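Local coordinates for ABC transporter, periplasmic solute-binding protein (Rhizobium meliloti, PDB 4WED), which probably captures a solute such as a peptide or nickel complex in the periplasm and hands it to an ABC transporter for import, at residues Thr274-Phe279 with Phe420-Ala425; Leu436-Phe441 with Asn455-Ile460; Lys502-Phe507 with Glu519-Ala524. All coordinates share one frame; numbering follows the deposited sequence.

Contact 1: residues Thr274-Phe279 with Phe420-Ala425; sequences TLVMAF and FLTYGA
Thr-422 and Thr-274 meet where the strand 417-421 gives way to a loop. The hydroxyl OG1 of Thr-422 takes the N-H of Thr-274 (N to OG1 2.7 Å), while Thr-422 N donates to Thr-274 O, a backbone bond of 2.9 Å. A side-chain oxygen thus receives the N-H that a continuing strand would offer to a carbonyl. The torsion explains it: with chi1 at 60°, OG1 sits between the backbone N and the carbonyl carbon of Thr-422, and CG2 is anti to that carbon, reaching Thr-274 CB at 4.1 Å. The hydroxyl of Thr-274 has its own partner, Met-320 O, outside the pair. An alanine in place of Thr-422 would probably leave the buried Thr-274 N-H without its acceptor and open a gap beside Thr-274 CB where the methyl had been.

The pairing is antiparallel. Leu-275 and Leu-421 form a non-hydrogen-bonded pair, Val-276 and Phe-420 a hydrogen-bonded one, whose bond from Phe-420 N to Val-276 O is almost straight at 179°. In the six-stranded antiparallel sheet, 274-279 lies between 417-421 and 488-500, its Leu-275 bonding through the backbone to Leu-491 and Val-492. Partners some 140 residues distant in sequence are thereby joined inside the fold of a family 5 solute-binding protein.

Leu-275 and Leu-421 cross obliquely, branch to branch, with CD1 of the first 3.9 Å from CD2 of the second. On the face shared by Val-276 and Phe-420, chi1 of -70° sets Phe-420 CG anti to the carbonyl carbon. The CD1-CE1 side of the ring meets Ala-278 CB, which approaches obliquely to 3.4 Å from Phe-420 CE1, while Leu-449 packs against both residues.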
loop_
_atom_site.group_PDB
_atom_site.type_symbol
_atom_site.label_atom_id
_atom_site.label_comp_id
_atom_site.label_asym_id
_atom_site.label_seq_id
_atom_site.Cartn_x
_atom_site.Cartn_y
_atom_site.Cartn_z
ATOM N N THR A 274 2.011 6.234 4.195
ATOM C CA THR A 274 2.277 7.337 5.082
ATOM C C THR A 274 3.280 8.236 4.426
ATOM O O THR A 274 4.284 7.778 3.843
ATOM C CB THR A 274 2.803 6.857 6.443
ATOM O OG1 THR A 274 1.967 5.767 6.907
ATOM C CG2 THR A 274 2.808 8.028 7.464
ATOM N N LEU A 275 2.972 9.514 4.479
ATOM C CA LEU A 275 3.941 10.544 4.136
ATOM C C LEU A 275 4.704 10.860 5.370
ATOM O O LEU A 275 4.120 11.277 6.342
ATOM C CB LEU A 275 3.266 11.822 3.649
ATOM C CG LEU A 275 4.213 12.977 3.347
ATOM C CD1 LEU A 275 4.904 12.775 2.024
ATOM C CD2 LEU A 275 3.417 14.256 3.288
ATOM N N VAL A 276 6.008 10.708 5.301
ATOM C CA VAL A 276 6.855 10.765 6.486
ATOM C C VAL A 276 7.930 11.758 6.177
ATOM O O VAL A 276 8.485 11.752 5.085
ATOM C CB VAL A 276 7.524 9.398 6.770
ATOM C CG1 VAL A 276 8.321 9.438 8.059
ATOM C CG2 VAL A 276 6.473 8.314 6.874
HETATM N N MSE A 277 8.231 12.616 7.126
HETATM C CA MSE A 277 9.380 13.448 6.964
HETATM C C MSE A 277 10.567 12.788 7.638
HETATM O O MSE A 277 10.463 12.220 8.728
HETATM C CB MSE A 277 9.113 14.795 7.540
HETATM C CG MSE A 277 10.229 15.700 7.058
HETATM SE SE MSE A 277 9.797 17.520 7.669
HETATM C CE MSE A 277 9.953 17.247 9.622
ATOM N N ALA A 278 11.697 12.880 6.949
ATOM C CA ALA A 278 12.945 12.292 7.340
ATOM C C ALA A 278 13.918 13.361 7.807
ATOM O O ALA A 278 13.872 14.510 7.360
ATOM C CB ALA A 278 13.555 11.571 6.150
ATOM N N PHE A 279 14.820 12.946 8.689
ATOM C CA PHE A 279 15.798 13.821 9.302
ATOM C C PHE A 279 17.139 13.347 8.853
ATOM O O PHE A 279 17.360 12.146 8.804
ATOM C CB PHE A 279 15.755 13.665 10.839
ATOM C CG PHE A 279 14.501 14.205 11.478
ATOM C CD1 PHE A 279 14.226 15.564 11.437
ATOM C CD2 PHE A 279 13.621 13.362 12.147
ATOM C CE1 PHE A 279 13.082 16.070 12.042
ATOM C CE2 PHE A 279 12.465 13.852 12.729
ATOM C CZ PHE A 279 12.195 15.227 12.678
ATOM N N PHE A 420 9.402 11.049 2.432
ATOM C CA PHE A 420 9.257 9.715 1.959
ATOM C C PHE A 420 7.815 9.339 2.066
ATOM O O PHE A 420 7.052 9.894 2.867
ATOM C CB PHE A 420 10.052 8.778 2.845
ATOM C CG PHE A 420 11.522 8.928 2.692
ATOM C CD1 PHE A 420 12.178 9.999 3.258
ATOM C CD2 PHE A 420 12.259 7.988 1.994
ATOM C CE1 PHE A 420 13.547 10.141 3.118
ATOM C CE2 PHE A 420 13.635 8.131 1.846
ATOM C CZ PHE A 420 14.278 9.210 2.406
ATOM N N LEU A 421 7.459 8.367 1.256
ATOM C CA LEU A 421 6.166 7.735 1.250
ATOM C C LEU A 421 6.428 6.295 1.511
ATOM O O LEU A 421 7.301 5.767 0.925
ATOM C CB LEU A 421 5.521 7.862 -0.130
ATOM C CG LEU A 421 4.890 9.221 -0.459
ATOM C CD1 LEU A 421 4.611 9.257 -1.939
ATOM C CD2 LEU A 421 3.614 9.477 0.283
ATOM N N THR A 422 5.676 5.676 2.415
ATOM C CA THR A 422 5.750 4.251 2.593
ATOM C C THR A 422 5.196 3.497 1.382
ATOM O O THR A 422 4.523 4.035 0.525
ATOM C CB THR A 422 5.078 3.745 3.914
ATOM O OG1 THR A 422 3.676 4.077 3.977
ATOM C CG2 THR A 422 5.789 4.320 5.119
ATOM N N TYR A 423 5.517 2.226 1.326
ATOM C CA TYR A 423 5.152 1.398 0.213
ATOM C C TYR A 423 3.648 1.107 0.203
ATOM O O TYR A 423 3.059 0.976 -0.897
ATOM C CB TYR A 423 5.954 0.092 0.253
ATOM C CG TYR A 423 7.433 0.214 -0.086
ATOM C CD1 TYR A 423 7.983 1.416 -0.445
ATOM C CD2 TYR A 423 8.267 -0.909 -0.101
ATOM C CE1 TYR A 423 9.317 1.516 -0.778
ATOM C CE2 TYR A 423 9.601 -0.812 -0.471
ATOM C CZ TYR A 423 10.116 0.418 -0.796
ATOM O OH TYR A 423 11.425 0.616 -1.150
ATOM N N GLY A 424 3.034 0.982 1.382
ATOM C CA GLY A 424 1.594 0.668 1.463
ATOM C C GLY A 424 1.244 -0.830 1.398
ATOM O O GLY A 424 2.103 -1.675 1.171
ATOM N N ALA A 425 -0.026 -1.163 1.633
ATOM C CA ALA A 425 -0.480 -2.539 1.607
ATOM C C ALA A 425 -0.289 -3.031 0.208
ATOM O O ALA A 425 -0.501 -2.252 -0.693
ATOM C CB ALA A 425 -1.938 -2.619 1.970
#

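Contact 2: residues Leu436-Phe441 with Asn455-Ile460; sequences LCLSTF and NLDPLI
Ser-439 and Asp-457 supply the direct polar link. Ser-439 N donates to Asp-457 OD1 over 2.9 Å, meeting the oxygen on its syn side but 20° out of the carboxylate plane. The same OD1 takes a second bond, from a water at 2.8 Å, and that water also donates to Cys-437 O, at 2.7 Å. Two donors therefore grip one carboxylate oxygen, which probably restrains rotation of the carboxylate and would favour its charged form. Leu-438 crosses Asp-457 at about a right angle, its CD1 methyl lying against the carboxylate in van der Waals contact, 3.8 Å from Asp-457 CG.

Apolar contacts flank this link. The same Leu-438 methyl, CD1, touches Ile-460 CB at 4.0 Å. The CD1 tip of Ile-460 reaches Cys-437 CB at 3.7 Å, and Leu-456 CD2 lies a little farther from that carbon.

Leu-438 is the first residue to leave the helix 430-437, and Asp-457 lies in the N-terminal part of the helix 457-465, so the contact ties the exit of one helix to the N-terminal region of the next. Val-450 of the intervening loop touches Cys-437 and Leu-456, and Trp-481 of the helix 471-485 backs Leu-456.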
loop_
_atom_site.group_PDB
_atom_site.type_symbol
_atom_site.label_atom_id
_atom_site.label_comp_id
_atom_site.label_asym_id
_atom_site.label_seq_id
_atom_site.Cartn_x
_atom_site.Cartn_y
_atom_site.Cartn_z
ATOM N N LEU A 436 13.575 1.061 3.955
ATOM C CA LEU A 436 13.821 2.449 4.296
ATOM C C LEU A 436 14.558 2.633 5.619
ATOM O O LEU A 436 14.984 3.739 5.931
ATOM C CB LEU A 436 12.500 3.223 4.374
ATOM C CG LEU A 436 11.620 3.244 3.113
ATOM C CD1 LEU A 436 10.369 4.081 3.405
ATOM C CD2 LEU A 436 12.335 3.804 1.890
ATOM N N CYS A 437 14.676 1.574 6.403
ATOM C CA CYS A 437 15.225 1.713 7.730
ATOM C C CYS A 437 16.380 0.782 8.075
ATOM O O CYS A 437 17.166 1.119 8.942
ATOM C CB CYS A 437 14.125 1.564 8.758
ATOM S SG CYS A 437 12.871 2.855 8.645
ATOM N N LEU A 438 16.512 -0.367 7.425
ATOM C CA LEU A 438 17.634 -1.252 7.719
ATOM C C LEU A 438 18.905 -0.779 6.976
ATOM O O LEU A 438 18.924 -0.762 5.741
ATOM C CB LEU A 438 17.278 -2.705 7.343
ATOM C CG LEU A 438 18.257 -3.881 7.716
ATOM C CD1 LEU A 438 18.237 -4.298 9.175
ATOM C CD2 LEU A 438 17.928 -5.108 6.901
ATOM N N SER A 439 19.953 -0.397 7.716
ATOM C CA SER A 439 21.260 -0.029 7.100
ATOM C C SER A 439 21.750 -1.005 6.045
ATOM O O SER A 439 22.134 -0.590 4.967
ATOM C CB SER A 439 22.390 0.088 8.131
ATOM O OG SER A 439 22.358 1.338 8.776
ATOM N N THR A 440 21.777 -2.293 6.388
ATOM C CA THR A 440 22.406 -3.301 5.555
ATOM C C THR A 440 21.659 -3.527 4.235
ATOM O O THR A 440 22.263 -3.913 3.269
ATOM C CB THR A 440 22.576 -4.623 6.326
ATOM O OG1 THR A 440 21.323 -5.039 6.862
ATOM C CG2 THR A 440 23.559 -4.451 7.466
ATOM N N PHE A 441 20.361 -3.238 4.176
ATOM C CA PHE A 441 19.593 -3.347 2.920
ATOM C C PHE A 441 19.798 -2.108 2.050
ATOM O O PHE A 441 19.425 -1.003 2.433
ATOM C CB PHE A 441 18.101 -3.565 3.198
ATOM C CG PHE A 441 17.272 -3.836 1.950
ATOM C CD1 PHE A 441 16.794 -2.779 1.169
ATOM C CD2 PHE A 441 16.944 -5.153 1.567
ATOM C CE1 PHE A 441 16.028 -3.020 0.042
ATOM C CE2 PHE A 441 16.175 -5.388 0.429
ATOM C CZ PHE A 441 15.718 -4.326 -0.329
ATOM N N ASN A 455 21.983 0.548 16.675
ATOM C CA ASN A 455 20.766 0.575 17.515
ATOM C C ASN A 455 19.510 0.028 16.901
ATOM O O ASN A 455 18.743 -0.652 17.596
ATOM C CB ASN A 455 20.506 1.981 18.011
ATOM C CG ASN A 455 21.618 2.478 18.908
ATOM O OD1 ASN A 455 22.411 3.344 18.521
ATOM N ND2 ASN A 455 21.712 1.897 20.104
ATOM N N LEU A 456 19.270 0.345 15.626
ATOM C CA LEU A 456 18.013 -0.003 14.988
ATOM C C LEU A 456 18.064 -1.313 14.206
ATOM O O LEU A 456 17.103 -2.105 14.206
ATOM C CB LEU A 456 17.611 1.095 14.029
ATOM C CG LEU A 456 16.209 0.992 13.425
ATOM C CD1 LEU A 456 15.151 0.833 14.502
ATOM C CD2 LEU A 456 15.884 2.206 12.552
ATOM N N ASP A 457 19.156 -1.526 13.495
ATOM C CA ASP A 457 19.277 -2.748 12.722
ATOM C C ASP A 457 18.946 -3.963 13.567
ATOM O O ASP A 457 18.075 -4.742 13.203
ATOM C CB ASP A 457 20.653 -2.857 12.065
ATOM C CG ASP A 457 20.768 -1.939 10.839
ATOM O OD1 ASP A 457 19.764 -1.231 10.467
ATOM O OD2 ASP A 457 21.863 -1.915 10.256
ATOM N N PRO A 458 19.573 -4.087 14.725
ATOM C CA PRO A 458 19.287 -5.263 15.533
ATOM C C PRO A 458 17.809 -5.475 15.807
ATOM O O PRO A 458 17.337 -6.590 15.871
ATOM C CB PRO A 458 20.047 -4.978 16.830
ATOM C CG PRO A 458 21.198 -4.154 16.399
ATOM C CD PRO A 458 20.660 -3.277 15.303
ATOM N N LEU A 459 17.076 -4.399 15.959
ATOM C CA LEU A 459 15.671 -4.495 16.310
ATOM C C LEU A 459 14.886 -4.854 15.076
ATOM O O LEU A 459 13.944 -5.653 15.142
ATOM C CB LEU A 459 15.185 -3.156 16.852
ATOM C CG LEU A 459 15.961 -2.624 18.055
ATOM C CD1 LEU A 459 15.531 -1.176 18.324
ATOM C CD2 LEU A 459 15.731 -3.531 19.264
ATOM N N ILE A 460 15.274 -4.292 13.939
ATOM C CA ILE A 460 14.606 -4.685 12.679
ATOM C C ILE A 460 14.853 -6.161 12.361
ATOM O O ILE A 460 13.891 -6.893 12.081
ATOM C CB ILE A 460 14.993 -3.789 11.480
ATOM C CG1 ILE A 460 14.563 -2.334 11.739
ATOM C CG2 ILE A 460 14.326 -4.294 10.194
ATOM C CD1 ILE A 460 15.127 -1.351 10.733
HETATM O O HOH W 1 19.137 1.442 10.695
#

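Contact 3: residues Lys502-Phe507 with Glu519-Ala524; sequences KRVQGF and ENIVLA
The backbones of 502-507 and 519-524 run antiparallel, Gln-505 and Val-522 exchanging two N-H...O bonds while Ala-524 N adds a third to Arg-503 O at 3.0 Å and 172°.

On one face Val-504 and Leu-523 lie side by side, with Val-504 CG2 4.1 Å from Leu-523 CD2; the other valine methyl, CG1, meets Ile-521 CG2 at 4.0 Å. Leu-523 also covers one face of the Arg-503 guanidinium, with Leu-523 CD2 4.3 Å above the plane of that group. From CG to NE the arginine is extended, and Asp-241 forms a salt bridge with its NE. On the opposite face Gln-505 CB touches Val-522 CG1 at 3.6 Å, the two side chains lying alongside each other and pointing the same way. Gly-506, at phi 80°, could not take a CB without striking Asn-520 O.

A short two-stranded ladder is thus fixed chiefly by main-chain bonds and aliphatic packing, and the charge of Arg-503 is met by Asp-241 outside the pair, consistent with apolar contact across its guanidinium face.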
loop_
_atom_site.group_PDB
_atom_site.type_symbol
_atom_site.label_atom_id
_atom_site.label_comp_id
_atom_site.label_asym_id
_atom_site.label_seq_id
_atom_site.Cartn_x
_atom_site.Cartn_y
_atom_site.Cartn_z
ATOM N N LYS A 502 -25.690 7.381 -6.916
ATOM C CA LYS A 502 -26.752 7.214 -5.970
ATOM C C LYS A 502 -27.279 5.783 -5.927
ATOM O O LYS A 502 -27.687 5.325 -4.872
ATOM C CB LYS A 502 -27.901 8.182 -6.307
ATOM N N ARG A 503 -27.302 5.077 -7.050
ATOM C CA ARG A 503 -27.935 3.750 -7.080
ATOM C C ARG A 503 -27.034 2.654 -6.471
ATOM O O ARG A 503 -27.519 1.567 -6.136
ATOM C CB ARG A 503 -28.403 3.369 -8.504
ATOM C CG ARG A 503 -27.321 2.835 -9.434
ATOM C CD ARG A 503 -27.784 2.698 -10.887
ATOM N NE ARG A 503 -26.738 2.104 -11.738
ATOM C CZ ARG A 503 -26.862 1.001 -12.498
ATOM N NH1 ARG A 503 -28.017 0.325 -12.602
ATOM N NH2 ARG A 503 -25.813 0.581 -13.199
ATOM N N VAL A 504 -25.734 2.931 -6.330
ATOM C CA VAL A 504 -24.826 1.958 -5.711
ATOM C C VAL A 504 -24.976 1.895 -4.173
ATOM O O VAL A 504 -24.696 2.871 -3.440
ATOM C CB VAL A 504 -23.356 2.213 -6.077
ATOM C CG1 VAL A 504 -22.432 1.254 -5.309
ATOM C CG2 VAL A 504 -23.159 2.070 -7.577
ATOM N N GLN A 505 -25.439 0.738 -3.705
ATOM C CA GLN A 505 -25.457 0.440 -2.295
ATOM C C GLN A 505 -24.403 -0.588 -2.017
ATOM O O GLN A 505 -23.997 -1.374 -2.888
ATOM C CB GLN A 505 -26.790 -0.126 -1.895
ATOM C CG GLN A 505 -27.939 0.842 -2.103
ATOM C CD GLN A 505 -29.166 0.416 -1.323
ATOM O OE1 GLN A 505 -29.660 -0.706 -1.474
ATOM N NE2 GLN A 505 -29.649 1.296 -0.461
ATOM N N GLY A 506 -23.957 -0.589 -0.787
ATOM C CA GLY A 506 -23.060 -1.631 -0.348
ATOM C C GLY A 506 -21.638 -1.406 -0.763
ATOM O O GLY A 506 -20.840 -2.322 -0.661
ATOM N N PHE A 507 -21.288 -0.191 -1.193
ATOM C CA PHE A 507 -19.908 0.063 -1.610
ATOM C C PHE A 507 -18.954 -0.138 -0.433
ATOM O O PHE A 507 -19.188 0.374 0.673
ATOM C CB PHE A 507 -19.685 1.449 -2.204
ATOM C CG PHE A 507 -18.244 1.719 -2.554
ATOM C CD1 PHE A 507 -17.689 1.193 -3.706
ATOM C CD2 PHE A 507 -17.438 2.479 -1.731
ATOM C CE1 PHE A 507 -16.358 1.448 -4.024
ATOM C CE2 PHE A 507 -16.104 2.701 -2.026
ATOM C CZ PHE A 507 -15.566 2.190 -3.176
ATOM N N GLU A 519 -17.330 -6.060 -4.367
ATOM C CA GLU A 519 -17.958 -6.818 -3.319
ATOM C C GLU A 519 -19.128 -6.038 -2.746
ATOM O O GLU A 519 -19.041 -4.825 -2.552
ATOM C CB GLU A 519 -16.965 -7.086 -2.169
ATOM C CG GLU A 519 -15.848 -8.103 -2.457
ATOM C CD GLU A 519 -14.611 -7.513 -3.116
ATOM O OE1 GLU A 519 -14.387 -6.283 -3.003
ATOM O OE2 GLU A 519 -13.846 -8.292 -3.739
ATOM N N ASN A 520 -20.171 -6.783 -2.416
ATOM C CA ASN A 520 -21.268 -6.372 -1.566
ATOM C C ASN A 520 -22.256 -5.467 -2.243
ATOM O O ASN A 520 -23.304 -5.138 -1.661
ATOM C CB ASN A 520 -20.794 -5.677 -0.284
ATOM C CG ASN A 520 -19.910 -6.551 0.578
ATOM O OD1 ASN A 520 -18.894 -6.082 1.112
ATOM N ND2 ASN A 520 -20.296 -7.808 0.743
ATOM N N ILE A 521 -21.919 -5.036 -3.443
ATOM C CA ILE A 521 -22.698 -3.987 -4.102
ATOM C C ILE A 521 -24.071 -4.521 -4.491
ATOM O O ILE A 521 -24.196 -5.668 -4.931
ATOM C CB ILE A 521 -21.974 -3.374 -5.317
ATOM C CG1 ILE A 521 -20.876 -2.431 -4.839
ATOM C CG2 ILE A 521 -22.966 -2.580 -6.169
ATOM C CD1 ILE A 521 -20.039 -1.885 -5.958
ATOM N N VAL A 522 -25.083 -3.702 -4.257
ATOM C CA VAL A 522 -26.417 -3.961 -4.764
ATOM C C VAL A 522 -26.907 -2.689 -5.454
ATOM O O VAL A 522 -26.743 -1.592 -4.939
ATOM C CB VAL A 522 -27.402 -4.481 -3.681
ATOM C CG1 VAL A 522 -27.291 -3.694 -2.419
ATOM C CG2 VAL A 522 -28.846 -4.445 -4.174
ATOM N N LEU A 523 -27.490 -2.860 -6.639
ATOM C CA LEU A 523 -27.924 -1.742 -7.461
ATOM C C LEU A 523 -29.432 -1.480 -7.339
ATOM O O LEU A 523 -30.234 -2.347 -7.685
ATOM C CB LEU A 523 -27.602 -2.063 -8.912
ATOM C CG LEU A 523 -26.161 -2.379 -9.249
ATOM C CD1 LEU A 523 -26.138 -2.877 -10.686
ATOM C CD2 LEU A 523 -25.309 -1.133 -9.078
ATOM N N ALA A 524 -29.814 -0.289 -6.882
ATOM C CA ALA A 524 -31.234 0.052 -6.693
ATOM C C ALA A 524 -32.035 0.293 -7.984
ATOM O O ALA A 524 -33.160 -0.167 -8.082
ATOM C CB ALA A 524 -31.354 1.260 -5.787
#

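How the contacts relate
Contact 1 is the core member, mostly buried about 11 Å from the centre of the chain, whereas contact 2 is partly buried and contact 3 lies at the surface. Contacts 1 and 3 are both antiparallel strand pairs, but the first joins a larger sheet and the third stands as a two-stranded one. Both rely mainly on main-chain bonds, contact 1 adding one to a threonine hydroxyl, whereas contact 2 links helix ends through a carboxylate and a water. Contacts 1 and 2 touch, Phe-420 CD2 lying 4.2 Å from Leu-436 CD2; strand 417-421 and helix 430-437 also follow each other in the chain. Contact 3 is separate, its centre about 45 Å from that of contact 2.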